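Local coordinates for protein nucleoporin NUP82 (Saccharomyces cerevisiae, PDB 3PBP) that serves as a structural component of the nuclear pore complex and binds the nucleoporin NUP116 through its N-terminal domain, the part described here, at residues F208-P213 with R277-Q282; K246-K251 with W337-Y342; T300-I305 with V315-D320; G322-L327 with R358-L363. The protein carries 1 engineered substitution. All blocks are in the same frame, centred on the assembly; numbering follows the deposited sequence.

In the fold
The four contacts sample a beta-propeller domain from its buried sheets to its partly exposed periphery. Contact 3 is a buried strand pair within one sheet, about 12 Å from the chain centre, held by backbone hydrogen bonds. Contact 4, centred about 6 Å from the centre of contact 3, joins the next strand to the linker and first strand of the neighbouring sheet mainly by apolar packing. Contacts 1 and 2 lie away from strand pairing: contact 1, buried, mixes an aromatic face with one arginine bond between largely irregular segments; contact 2, partly buried between a helix and a loop, combines a salt-bridge network with a buried amide-aromatic contact. They touch through the salt bridge K280-D340, apart from contacts 3 and 4.

Contact 1. Residues F208-P213 with R277-Q282; sequences FYPFLP and RLAKVQ
F208 holds its CG anti to the carbonyl carbon (chi1 -74°), which starts the ring off beside its own backbone N and lets it meet V281, while R277, whose CG is likewise anti to the carbonyl carbon, bends at chi2 and chi3 before its guanidinium meets L212. At the F208 end, CG1 of V281 lies over one face of the ring, 3.5 Å from the centroid and displaced toward CZ and CE2, a CH-pi contact. The carbonyl of A279 takes the rim instead: its O sits near the ring plane, 3.6 Å from F208 CD1, a position that suits the slightly positive ring edge. Midway, A279 points its methyl at the other segment, and CB lies 3.7 Å from the O of P210, the proline that follows a cis peptide bond. At the far end R277 NH1 donates to L212 O over 3.2 Å, a nearly straight bond (168° at the hydrogen) that lies on a carbonyl lone pair and close to the guanidinium plane, and the carbonyl carbon of P213 lies over one face of the same group. An alanine in place of R277 would probably leave L212 O without this donor and open a gap beside P213 and M153. Q282 brings NE2 within 3.6 Å of Y209 CB, but its amide is held from outside the two segments, by S334 O and the side chain of N346. The chemistry thus joins two largely irregular segments, with ring packing at F208 and an arginine-carbonyl bond at R277, the one hydrogen bond between them; the rest is packing.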
loop_
_atom_site.group_PDB
_atom_site.type_symbol
_atom_site.label_atom_id
_atom_site.label_comp_id
_atom_site.label_asym_id
_atom_site.label_seq_id
_atom_site.Cartn_x
_atom_site.Cartn_y
_atom_site.Cartn_z
ATOM N N PHE A 208 -3.804 -2.888 -3.671
ATOM C CA PHE A 208 -5.231 -3.039 -3.441
ATOM C C PHE A 208 -5.915 -2.365 -4.640
ATOM O O PHE A 208 -5.785 -1.158 -4.851
ATOM C CB PHE A 208 -5.628 -2.324 -2.156
ATOM C CG PHE A 208 -5.208 -3.027 -0.920
ATOM C CD1 PHE A 208 -5.957 -4.095 -0.425
ATOM C CD2 PHE A 208 -4.077 -2.617 -0.229
ATOM C CE1 PHE A 208 -5.579 -4.744 0.752
ATOM C CE2 PHE A 208 -3.684 -3.252 0.946
ATOM C CZ PHE A 208 -4.440 -4.321 1.441
ATOM N N TYR A 209 -6.619 -3.153 -5.439
ATOM C CA TYR A 209 -7.315 -2.626 -6.602
ATOM C C TYR A 209 -8.654 -3.344 -6.681
ATOM O O TYR A 209 -8.702 -4.542 -6.960
ATOM C CB TYR A 209 -6.499 -2.882 -7.875
ATOM C CG TYR A 209 -7.106 -2.254 -9.115
ATOM C CD1 TYR A 209 -7.578 -0.943 -9.087
ATOM C CD2 TYR A 209 -7.213 -2.967 -10.319
ATOM C CE1 TYR A 209 -8.145 -0.353 -10.218
ATOM C CE2 TYR A 209 -7.777 -2.384 -11.456
ATOM C CZ TYR A 209 -8.242 -1.075 -11.400
ATOM O OH TYR A 209 -8.798 -0.474 -12.516
ATOM N N PRO A 210 -9.768 -2.622 -6.448
ATOM C CA PRO A 210 -9.865 -1.193 -6.131
ATOM C C PRO A 210 -9.747 -0.875 -4.633
ATOM O O PRO A 210 -10.045 -1.713 -3.793
ATOM C CB PRO A 210 -11.248 -0.862 -6.641
ATOM C CG PRO A 210 -12.029 -2.062 -6.088
ATOM C CD PRO A 210 -11.113 -3.241 -6.426
ATOM N N PHE A 211 -9.317 0.339 -4.303
ATOM C CA PHE A 211 -9.231 0.761 -2.902
ATOM C C PHE A 211 -10.104 2.012 -2.880
ATOM O O PHE A 211 -9.614 3.134 -2.992
ATOM C CB PHE A 211 -7.805 1.124 -2.515
ATOM C CG PHE A 211 -7.606 1.265 -1.040
ATOM C CD1 PHE A 211 -7.324 0.152 -0.257
ATOM C CD2 PHE A 211 -7.675 2.508 -0.434
ATOM C CE1 PHE A 211 -7.111 0.281 1.103
ATOM C CE2 PHE A 211 -7.464 2.646 0.923
ATOM C CZ PHE A 211 -7.181 1.532 1.694
ATOM N N LEU A 212 -11.401 1.805 -2.721
ATOM C CA LEU A 212 -12.362 2.895 -2.783
ATOM C C LEU A 212 -12.897 3.475 -1.487
ATOM O O LEU A 212 -13.033 2.785 -0.487
ATOM C CB LEU A 212 -13.543 2.434 -3.641
ATOM C CG LEU A 212 -13.124 1.663 -4.903
ATOM C CD1 LEU A 212 -14.258 0.784 -5.384
ATOM C CD2 LEU A 212 -12.698 2.633 -5.972
ATOM N N PRO A 213 -13.204 4.780 -1.497
ATOM C CA PRO A 213 -13.746 5.474 -0.323
ATOM C C PRO A 213 -15.262 5.204 -0.362
ATOM O O PRO A 213 -15.712 4.440 -1.211
ATOM C CB PRO A 213 -13.378 6.932 -0.599
ATOM C CG PRO A 213 -13.541 7.027 -2.061
ATOM C CD PRO A 213 -12.910 5.739 -2.580
ATOM N N ARG A 277 -16.087 -2.425 -1.232
ATOM C CA ARG A 277 -14.887 -1.841 -0.658
ATOM C C ARG A 277 -13.956 -2.824 0.037
ATOM O O ARG A 277 -12.822 -2.466 0.386
ATOM C CB ARG A 277 -15.274 -0.717 0.295
ATOM C CG ARG A 277 -16.117 0.341 -0.377
ATOM C CD ARG A 277 -15.740 1.699 0.117
ATOM N NE ARG A 277 -16.436 2.055 1.343
ATOM C CZ ARG A 277 -15.869 2.724 2.337
ATOM N NH1 ARG A 277 -14.594 3.088 2.251
ATOM N NH2 ARG A 277 -16.583 3.062 3.398
ATOM N N LEU A 278 -14.427 -4.053 0.245
ATOM C CA LEU A 278 -13.604 -5.077 0.883
ATOM C C LEU A 278 -12.827 -5.798 -0.205
ATOM O O LEU A 278 -13.375 -6.628 -0.921
ATOM C CB LEU A 278 -14.483 -6.068 1.647
ATOM C CG LEU A 278 -15.200 -5.490 2.869
ATOM C CD1 LEU A 278 -16.235 -6.477 3.383
ATOM C CD2 LEU A 278 -14.173 -5.158 3.949
ATOM N N ALA A 279 -11.549 -5.475 -0.342
ATOM C CA ALA A 279 -10.751 -6.100 -1.376
ATOM C C ALA A 279 -9.478 -6.702 -0.812
ATOM O O ALA A 279 -8.859 -6.138 0.090
ATOM C CB ALA A 279 -10.415 -5.083 -2.432
ATOM N N LYS A 280 -9.085 -7.851 -1.346
ATOM C CA LYS A 280 -7.876 -8.501 -0.887
ATOM C C LYS A 280 -6.673 -8.093 -1.721
ATOM O O LYS A 280 -6.766 -7.936 -2.947
ATOM C CB LYS A 280 -8.051 -10.022 -0.900
ATOM C CG LYS A 280 -8.929 -10.521 0.220
ATOM C CD LYS A 280 -8.917 -12.028 0.327
ATOM C CE LYS A 280 -9.746 -12.489 1.528
ATOM N NZ LYS A 280 -9.768 -13.978 1.712
ATOM N N VAL A 281 -5.545 -7.924 -1.042
ATOM C CA VAL A 281 -4.299 -7.530 -1.680
ATOM C C VAL A 281 -3.856 -8.421 -2.818
ATOM O O VAL A 281 -4.032 -9.637 -2.794
ATOM C CB VAL A 281 -3.130 -7.504 -0.695
ATOM C CG1 VAL A 281 -2.468 -6.130 -0.729
ATOM C CG2 VAL A 281 -3.608 -7.867 0.692
ATOM N N GLN A 282 -3.269 -7.778 -3.816
ATOM C CA GLN A 282 -2.723 -8.456 -4.977
ATOM C C GLN A 282 -1.201 -8.348 -4.805
ATOM O O GLN A 282 -0.718 -7.423 -4.132
ATOM C CB GLN A 282 -3.158 -7.752 -6.262
ATOM C CG GLN A 282 -4.636 -7.737 -6.484
ATOM C CD GLN A 282 -5.000 -7.315 -7.893
ATOM O OE1 GLN A 282 -4.370 -7.744 -8.864
ATOM N NE2 GLN A 282 -6.034 -6.487 -8.020
#

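Contact 2. Residues K246-K251 with W337-Y342; sequences KRNVIK and WDVDNY
R247 reaches D338 with an extended side chain: CG stands anti to the backbone N (chi1 -175°), and the chain runs straight on to NE. Both terminal nitrogens address one carboxylate oxygen. NH1 donates to D338 OD2 at 2.5 Å in a bent bond (136° at the hydrogen) on the anti lone pair, and NH2 adds a weak bond to that atom, with the guanidinium and carboxylate planes only 18° apart. K251, bent at chi3, brings NZ to 4.0 Å from D338 OD2, a long salt bridge that completes a three-residue network. Its CB packs 3.9 Å from W337 CZ3; the indole NE1 is bonded to Y276 O. Farther along the loop, N248 takes the opposite choice to R247, with CG anti to the carbonyl carbon, and meets Y342 tip to tip. ND2 stands over one face of the ring toward its phenol end, 3.0 Å from CZ, the amide plane almost perpendicular to the ring, while V339 CG2 flanks the amide at 3.8 Å from ND2. The Y342 hydroxyl is hydrogen-bonded to S334 OG. An alanine at Y342 would probably leave the N248 amide without its aromatic face, S334 without this partner, and a gap against I244. The whole is a helical insertion docked on a loop between two strands of a propeller sheet, with charges at its partly exposed rim and a buried amide-aromatic pair within.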
loop_
_atom_site.group_PDB
_atom_site.type_symbol
_atom_site.label_atom_id
_atom_site.label_comp_id
_atom_site.label_asym_id
_atom_site.label_seq_id
_atom_site.Cartn_x
_atom_site.Cartn_y
_atom_site.Cartn_z
ATOM N N LYS A 246 -10.924 -14.588 -15.352
ATOM C CA LYS A 246 -12.139 -14.353 -16.118
ATOM C C LYS A 246 -13.248 -13.830 -15.206
ATOM O O LYS A 246 -14.013 -12.922 -15.570
ATOM C CB LYS A 246 -12.581 -15.660 -16.773
ATOM C CG LYS A 246 -13.091 -15.519 -18.202
ATOM C CD LYS A 246 -13.292 -16.890 -18.825
ATOM C CE LYS A 246 -12.882 -16.900 -20.278
ATOM N NZ LYS A 246 -12.415 -18.266 -20.656
ATOM N N ARG A 247 -13.332 -14.409 -14.015
ATOM C CA ARG A 247 -14.342 -13.995 -13.060
ATOM C C ARG A 247 -14.147 -12.526 -12.654
ATOM O O ARG A 247 -15.094 -11.721 -12.690
ATOM C CB ARG A 247 -14.282 -14.893 -11.828
ATOM C CG ARG A 247 -15.370 -14.595 -10.842
ATOM C CD ARG A 247 -15.253 -15.441 -9.614
ATOM N NE ARG A 247 -16.136 -14.919 -8.582
ATOM C CZ ARG A 247 -15.727 -14.536 -7.382
ATOM N NH1 ARG A 247 -14.438 -14.627 -7.068
ATOM N NH2 ARG A 247 -16.605 -14.050 -6.510
ATOM N N ASN A 248 -12.913 -12.185 -12.280
ATOM C CA ASN A 248 -12.578 -10.818 -11.877
ATOM C C ASN A 248 -12.861 -9.796 -12.980
ATOM O O ASN A 248 -13.468 -8.760 -12.720
ATOM C CB ASN A 248 -11.097 -10.707 -11.474
ATOM C CG ASN A 248 -10.815 -11.223 -10.069
ATOM O OD1 ASN A 248 -11.701 -11.297 -9.220
ATOM N ND2 ASN A 248 -9.560 -11.558 -9.816
ATOM N N VAL A 249 -12.398 -10.083 -14.198
ATOM C CA VAL A 249 -12.596 -9.191 -15.330
ATOM C C VAL A 249 -14.079 -8.935 -15.547
ATOM O O VAL A 249 -14.488 -7.801 -15.812
ATOM C CB VAL A 249 -11.981 -9.782 -16.616
ATOM C CG1 VAL A 249 -12.299 -8.907 -17.802
ATOM C CG2 VAL A 249 -10.496 -9.917 -16.447
ATOM N N ILE A 250 -14.887 -9.986 -15.435
ATOM C CA ILE A 250 -16.323 -9.827 -15.615
ATOM C C ILE A 250 -16.889 -9.029 -14.454
ATOM O O ILE A 250 -17.770 -8.192 -14.639
ATOM C CB ILE A 250 -17.030 -11.184 -15.719
ATOM C CG1 ILE A 250 -16.716 -11.801 -17.088
ATOM C CG2 ILE A 250 -18.537 -11.013 -15.514
ATOM C CD1 ILE A 250 -17.203 -13.215 -17.241
ATOM N N LYS A 251 -16.371 -9.280 -13.258
ATOM C CA LYS A 251 -16.823 -8.540 -12.092
ATOM C C LYS A 251 -16.464 -7.073 -12.246
ATOM O O LYS A 251 -17.255 -6.187 -11.916
ATOM C CB LYS A 251 -16.161 -9.064 -10.832
ATOM C CG LYS A 251 -16.846 -10.233 -10.215
ATOM C CD LYS A 251 -16.298 -10.442 -8.838
ATOM C CE LYS A 251 -17.402 -10.837 -7.905
ATOM N NZ LYS A 251 -17.089 -10.417 -6.513
ATOM N N TRP A 337 -11.414 -8.870 -5.426
ATOM C CA TRP A 337 -11.941 -8.712 -4.083
ATOM C C TRP A 337 -11.758 -9.935 -3.195
ATOM O O TRP A 337 -11.347 -9.778 -2.050
ATOM C CB TRP A 337 -13.422 -8.364 -4.148
ATOM C CG TRP A 337 -13.756 -7.013 -4.733
ATOM C CD1 TRP A 337 -14.081 -5.882 -4.039
ATOM C CD2 TRP A 337 -13.951 -6.700 -6.119
ATOM N NE1 TRP A 337 -14.482 -4.892 -4.905
ATOM C CE2 TRP A 337 -14.411 -5.370 -6.188
ATOM C CE3 TRP A 337 -13.783 -7.416 -7.311
ATOM C CZ2 TRP A 337 -14.721 -4.747 -7.398
ATOM C CZ3 TRP A 337 -14.089 -6.787 -8.519
ATOM C CH2 TRP A 337 -14.549 -5.470 -8.551
ATOM N N ASP A 338 -12.063 -11.135 -3.710
ATOM C CA ASP A 338 -11.934 -12.390 -2.943
ATOM C C ASP A 338 -10.570 -13.043 -3.034
ATOM O O ASP A 338 -9.879 -13.230 -2.039
ATOM C CB ASP A 338 -12.894 -13.462 -3.429
ATOM C CG ASP A 338 -14.204 -12.913 -3.857
ATOM O OD1 ASP A 338 -14.861 -12.266 -3.024
ATOM O OD2 ASP A 338 -14.576 -13.135 -5.026
ATOM N N VAL A 339 -10.217 -13.428 -4.250
ATOM C CA VAL A 339 -8.971 -14.124 -4.532
ATOM C C VAL A 339 -7.766 -13.820 -3.643
ATOM O O VAL A 339 -7.251 -12.699 -3.640
ATOM C CB VAL A 339 -8.571 -13.909 -5.999
ATOM C CG1 VAL A 339 -7.532 -14.923 -6.394
ATOM C CG2 VAL A 339 -9.793 -14.005 -6.892
ATOM N N ASP A 340 -7.330 -14.827 -2.884
ATOM C CA ASP A 340 -6.156 -14.694 -2.026
ATOM C C ASP A 340 -4.932 -14.846 -2.904
ATOM O O ASP A 340 -4.943 -15.599 -3.872
ATOM C CB ASP A 340 -6.079 -15.796 -0.972
ATOM C CG ASP A 340 -7.241 -15.781 -0.021
ATOM O OD1 ASP A 340 -7.622 -14.680 0.425
ATOM O OD2 ASP A 340 -7.760 -16.878 0.286
ATOM N N ASN A 341 -3.868 -14.143 -2.555
ATOM C CA ASN A 341 -2.640 -14.221 -3.329
ATOM C C ASN A 341 -2.872 -14.069 -4.824
ATOM O O ASN A 341 -2.210 -14.711 -5.642
ATOM C CB ASN A 341 -1.951 -15.539 -3.034
ATOM C CG ASN A 341 -1.697 -15.713 -1.565
ATOM O OD1 ASN A 341 -0.904 -14.973 -0.973
ATOM N ND2 ASN A 341 -2.388 -16.676 -0.949
ATOM N N TYR A 342 -3.821 -13.215 -5.177
ATOM C CA TYR A 342 -4.094 -12.971 -6.571
ATOM C C TYR A 342 -2.920 -12.202 -7.143
ATOM O O TYR A 342 -2.456 -11.209 -6.583
ATOM C CB TYR A 342 -5.355 -12.141 -6.742
ATOM C CG TYR A 342 -5.780 -11.955 -8.177
ATOM C CD1 TYR A 342 -6.129 -13.042 -8.972
ATOM C CD2 TYR A 342 -5.904 -10.685 -8.721
ATOM C CE1 TYR A 342 -6.601 -12.868 -10.269
ATOM C CE2 TYR A 342 -6.375 -10.494 -10.019
ATOM C CZ TYR A 342 -6.724 -11.588 -10.781
ATOM O OH TYR A 342 -7.232 -11.392 -12.039
#

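Contact 3. Residues T300-I305 with V315-D320; sequences TNIATI and VCVSFD
A303 and C316 form the hydrogen-bonded pair of this antiparallel hairpin, each backbone N bonded to the other's O at 2.8 Å. I302 with V317 and T304 with V315 are the non-hydrogen-bonded pairs on either side. Toward the start of strand 299-306 the pattern shifts: T300 N donates to S318 O at 2.7 Å, from well above the carbonyl plane, and S318 N to N301 O. Two residues thus oppose one, and the helical backbone angles of T300 (-106°/-54°) fit a classic beta bulge.

Side chains fill in around this frame. I302 has CG1 anti to the backbone N, and its CD1 packs diagonally on V315 CG1 at 3.7 Å. On the face of A303 and C316, I305 CD1 touches C316 CB at 3.9 Å. Further out, L363 lies against A303, C316 and S318, and strand 182-187 meets I302 and T304 through E186. Strand 299-306 ends its sheet within this chain, and side chains serve its outer edge: D184 accepts from I302 N, and K189 NZ donates to T304 O. The pairing is therefore carried by main-chain polarity, with the edge amide and carbonyl satisfied by charged groups rather than by a further strand.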
loop_
_atom_site.group_PDB
_atom_site.type_symbol
_atom_site.label_atom_id
_atom_site.label_comp_id
_atom_site.label_asym_id
_atom_site.label_seq_id
_atom_site.Cartn_x
_atom_site.Cartn_y
_atom_site.Cartn_z
ATOM N N THR A 300 12.869 1.140 1.337
ATOM C CA THR A 300 12.498 2.115 2.366
ATOM C C THR A 300 11.190 2.873 2.139
ATOM O O THR A 300 10.316 2.896 3.016
ATOM C CB THR A 300 13.597 3.170 2.541
ATOM O OG1 THR A 300 14.868 2.529 2.615
ATOM C CG2 THR A 300 13.374 3.941 3.826
ATOM N N ASN A 301 11.076 3.510 0.972
ATOM C CA ASN A 301 9.886 4.280 0.639
ATOM C C ASN A 301 9.390 4.019 -0.762
ATOM O O ASN A 301 10.087 3.457 -1.598
ATOM C CB ASN A 301 10.157 5.777 0.767
ATOM C CG ASN A 301 10.809 6.138 2.079
ATOM O OD1 ASN A 301 12.023 5.995 2.235
ATOM N ND2 ASN A 301 10.009 6.598 3.039
ATOM N N ILE A 302 8.160 4.434 -1.007
ATOM C CA ILE A 302 7.577 4.291 -2.323
ATOM C C ILE A 302 6.838 5.596 -2.646
ATOM O O ILE A 302 6.200 6.213 -1.782
ATOM C CB ILE A 302 6.633 3.067 -2.394
ATOM C CG1 ILE A 302 6.156 2.880 -3.835
ATOM C CG2 ILE A 302 5.453 3.231 -1.437
ATOM C CD1 ILE A 302 5.335 1.603 -4.049
ATOM N N ALA A 303 6.960 6.031 -3.887
ATOM C CA ALA A 303 6.332 7.266 -4.309
ATOM C C ALA A 303 5.785 7.088 -5.699
ATOM O O ALA A 303 6.266 6.259 -6.468
ATOM C CB ALA A 303 7.351 8.406 -4.305
ATOM N N THR A 304 4.787 7.893 -6.024
ATOM C CA THR A 304 4.181 7.825 -7.332
ATOM C C THR A 304 4.331 9.186 -7.984
ATOM O O THR A 304 3.995 10.199 -7.390
ATOM C CB THR A 304 2.711 7.410 -7.203
ATOM O OG1 THR A 304 2.627 5.980 -7.204
ATOM C CG2 THR A 304 1.907 7.946 -8.334
ATOM N N ILE A 305 4.866 9.200 -9.201
ATOM C CA ILE A 305 5.084 10.447 -9.918
ATOM C C ILE A 305 4.363 10.479 -11.246
ATOM O O ILE A 305 4.526 9.597 -12.093
ATOM C CB ILE A 305 6.576 10.702 -10.202
ATOM C CG1 ILE A 305 7.364 10.686 -8.895
ATOM C CG2 ILE A 305 6.748 12.036 -10.912
ATOM C CD1 ILE A 305 7.619 9.283 -8.358
ATOM N N VAL A 315 6.562 4.512 -10.696
ATOM C CA VAL A 315 6.612 4.121 -9.299
ATOM C C VAL A 315 8.055 4.214 -8.853
ATOM O O VAL A 315 8.929 3.673 -9.514
ATOM C CB VAL A 315 6.121 2.679 -9.095
ATOM C CG1 VAL A 315 6.189 2.318 -7.620
ATOM C CG2 VAL A 315 4.700 2.539 -9.615
ATOM N N CYS A 316 8.313 4.909 -7.750
ATOM C CA CYS A 316 9.675 5.039 -7.264
ATOM C C CYS A 316 9.842 4.372 -5.909
ATOM O O CYS A 316 9.012 4.557 -5.015
ATOM C CB CYS A 316 10.073 6.513 -7.162
ATOM S SG CYS A 316 11.773 6.776 -6.537
ATOM N N VAL A 317 10.916 3.595 -5.765
ATOM C CA VAL A 317 11.207 2.897 -4.515
ATOM C C VAL A 317 12.622 3.173 -3.976
ATOM O O VAL A 317 13.598 3.164 -4.728
ATOM C CB VAL A 317 11.031 1.383 -4.688
ATOM C CG1 VAL A 317 11.197 0.687 -3.354
ATOM C CG2 VAL A 317 9.657 1.087 -5.269
ATOM N N SER A 318 12.706 3.425 -2.668
ATOM C CA SER A 318 13.967 3.685 -1.961
ATOM C C SER A 318 14.565 2.398 -1.417
ATOM O O SER A 318 13.843 1.428 -1.152
ATOM C CB SER A 318 13.743 4.590 -0.749
ATOM O OG SER A 318 13.481 5.916 -1.135
ATOM N N PHE A 319 15.882 2.414 -1.208
ATOM C CA PHE A 319 16.599 1.260 -0.663
ATOM C C PHE A 319 17.733 1.670 0.283
ATOM O O PHE A 319 18.284 2.768 0.159
ATOM C CB PHE A 319 17.156 0.413 -1.802
ATOM C CG PHE A 319 16.161 -0.551 -2.382
ATOM C CD1 PHE A 319 15.897 -1.755 -1.745
ATOM C CD2 PHE A 319 15.498 -0.256 -3.574
ATOM C CE1 PHE A 319 14.988 -2.661 -2.285
ATOM C CE2 PHE A 319 14.587 -1.154 -4.122
ATOM C CZ PHE A 319 14.332 -2.363 -3.474
ATOM N N ASP A 320 18.059 0.779 1.225
ATOM C CA ASP A 320 19.125 0.995 2.212
ATOM C C ASP A 320 20.389 1.608 1.622
ATOM O O ASP A 320 20.993 2.483 2.221
ATOM C CB ASP A 320 19.553 -0.325 2.855
ATOM C CG ASP A 320 18.634 -0.780 3.944
ATOM O OD1 ASP A 320 18.326 0.037 4.836
ATOM O OD2 ASP A 320 18.237 -1.971 3.917
#

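Contact 4. Residues G322-L327 with R358-L363; sequences GSLILL and REIKSL
G322, at the turn into strand 323-329, meets R358 and I360, and L324 on that strand meets I360 and L363, where the chain passes from one propeller sheet to the next, whose first strand is 362-364. I360 carries the contact. Its CG1 lies anti to the carbonyl carbon (chi1 -57°), and the extended chi2 sends CD1 out to L324, where it meets CD1 at 3.4 Å, the side chains crossing obliquely. The same I360 CD1 lies 3.7 Å from S323 O, against the backbone at the start of the strand. L324 CD1 has a second neighbour in L363 CD2, at 4.2 Å.

G322 takes part through its backbone alone. Its CA faces R358 O, and a CB there would collide with that oxygen, while a phi of 63° by itself favours glycine. Beyond the two segments, V375 of strand 372-376 touches L324, I360 and L363, and S318 of strand 313-319 adds to the same cluster. K361 and S362 both stand opposite I376 as a classic beta bulge, between the two apolar residues. At this contact, therefore, the sheets meet by fit and burial of apolar surface, and no directional bond links these side chains.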
loop_
_atom_site.group_PDB
_atom_site.type_symbol
_atom_site.label_atom_id
_atom_site.label_comp_id
_atom_site.label_asym_id
_atom_site.label_seq_id
_atom_site.Cartn_x
_atom_site.Cartn_y
_atom_site.Cartn_z
ATOM N N GLY A 322 20.951 3.753 -0.363
ATOM C CA GLY A 322 20.808 5.098 -0.893
ATOM C C GLY A 322 20.549 5.052 -2.386
ATOM O O GLY A 322 20.918 5.965 -3.122
ATOM N N SER A 323 19.901 3.976 -2.827
ATOM C CA SER A 323 19.583 3.768 -4.237
ATOM C C SER A 323 18.085 4.002 -4.513
ATOM O O SER A 323 17.231 3.942 -3.607
ATOM C CB SER A 323 19.994 2.343 -4.648
ATOM O OG SER A 323 20.076 2.187 -6.054
ATOM N N LEU A 324 17.779 4.257 -5.779
ATOM C CA LEU A 324 16.414 4.526 -6.216
ATOM C C LEU A 324 16.125 3.733 -7.473
ATOM O O LEU A 324 16.963 3.687 -8.366
ATOM C CB LEU A 324 16.289 6.005 -6.559
ATOM C CG LEU A 324 15.202 6.837 -5.911
ATOM C CD1 LEU A 324 15.312 6.723 -4.400
ATOM C CD2 LEU A 324 15.354 8.271 -6.373
ATOM N N ILE A 325 14.965 3.095 -7.555
ATOM C CA ILE A 325 14.635 2.386 -8.785
ATOM C C ILE A 325 13.328 2.956 -9.329
ATOM O O ILE A 325 12.311 2.984 -8.639
ATOM C CB ILE A 325 14.520 0.833 -8.603
ATOM C CG1 ILE A 325 13.345 0.459 -7.699
ATOM C CG2 ILE A 325 15.805 0.294 -8.052
ATOM C CD1 ILE A 325 13.022 -1.039 -7.700
ATOM N N LEU A 326 13.378 3.448 -10.559
ATOM C CA LEU A 326 12.215 4.025 -11.205
ATOM C C LEU A 326 11.556 2.910 -11.998
ATOM O O LEU A 326 12.153 2.357 -12.907
ATOM C CB LEU A 326 12.655 5.175 -12.111
ATOM C CG LEU A 326 13.426 6.301 -11.403
ATOM C CD1 LEU A 326 13.649 7.455 -12.366
ATOM C CD2 LEU A 326 12.638 6.789 -10.188
ATOM N N LEU A 327 10.322 2.577 -11.638
ATOM C CA LEU A 327 9.595 1.492 -12.278
ATOM C C LEU A 327 8.419 1.964 -13.120
ATOM O O LEU A 327 7.908 3.058 -12.924
ATOM C CB LEU A 327 9.091 0.533 -11.205
ATOM C CG LEU A 327 10.093 0.157 -10.115
ATOM C CD1 LEU A 327 9.396 -0.677 -9.025
ATOM C CD2 LEU A 327 11.243 -0.590 -10.738
ATOM N N ARG A 358 23.568 8.407 -0.479
ATOM C CA ARG A 358 23.269 9.175 0.723
ATOM C C ARG A 358 22.138 8.423 1.398
ATOM O O ARG A 358 21.417 7.681 0.737
ATOM C CB ARG A 358 22.788 10.579 0.366
ATOM C CG ARG A 358 23.778 11.431 -0.396
ATOM C CD ARG A 358 23.052 12.619 -0.999
ATOM N NE ARG A 358 23.927 13.543 -1.718
ATOM C CZ ARG A 358 24.834 14.327 -1.139
ATOM N NH1 ARG A 358 24.995 14.299 0.184
ATOM N NH2 ARG A 358 25.566 15.154 -1.885
ATOM N N GLU A 359 21.975 8.602 2.703
ATOM C CA GLU A 359 20.894 7.916 3.408
ATOM C C GLU A 359 19.561 8.599 3.081
ATOM O O GLU A 359 19.288 9.702 3.570
ATOM C CB GLU A 359 21.126 7.956 4.918
ATOM C CG GLU A 359 20.158 7.085 5.694
ATOM C CD GLU A 359 19.983 7.546 7.122
ATOM O OE1 GLU A 359 21.007 7.789 7.798
ATOM O OE2 GLU A 359 18.818 7.660 7.569
ATOM N N ILE A 360 18.736 7.955 2.257
ATOM C CA ILE A 360 17.458 8.542 1.882
ATOM C C ILE A 360 16.452 8.460 3.014
ATOM O O ILE A 360 15.983 7.378 3.357
ATOM C CB ILE A 360 16.862 7.852 0.658
ATOM C CG1 ILE A 360 17.849 7.920 -0.514
ATOM C CG2 ILE A 360 15.561 8.542 0.279
ATOM C CD1 ILE A 360 17.404 7.178 -1.762
ATOM N N LYS A 361 16.106 9.610 3.582
ATOM C CA LYS A 361 15.165 9.634 4.691
ATOM C C LYS A 361 13.702 9.778 4.266
ATOM O O LYS A 361 12.801 9.492 5.062
ATOM C CB LYS A 361 15.573 10.724 5.697
ATOM C CG LYS A 361 16.897 10.392 6.415
ATOM C CD LYS A 361 17.498 11.574 7.172
ATOM C CE LYS A 361 16.710 11.901 8.442
ATOM N NZ LYS A 361 17.235 13.116 9.147
ATOM N N SER A 362 13.455 10.205 3.026
ATOM C CA SER A 362 12.081 10.323 2.533
ATOM C C SER A 362 11.954 10.835 1.104
ATOM O O SER A 362 12.853 11.496 0.582
ATOM C CB SER A 362 11.253 11.225 3.432
ATOM O OG SER A 362 11.443 12.569 3.052
ATOM N N LEU A 363 10.818 10.510 0.484
ATOM C CA LEU A 363 10.508 10.916 -0.890
ATOM C C LEU A 363 9.287 11.834 -0.862
ATOM O O LEU A 363 8.332 11.591 -0.111
ATOM C CB LEU A 363 10.205 9.692 -1.752
ATOM C CG LEU A 363 11.318 8.651 -1.824
ATOM C CD1 LEU A 363 10.854 7.475 -2.666
ATOM C CD2 LEU A 363 12.583 9.291 -2.405
#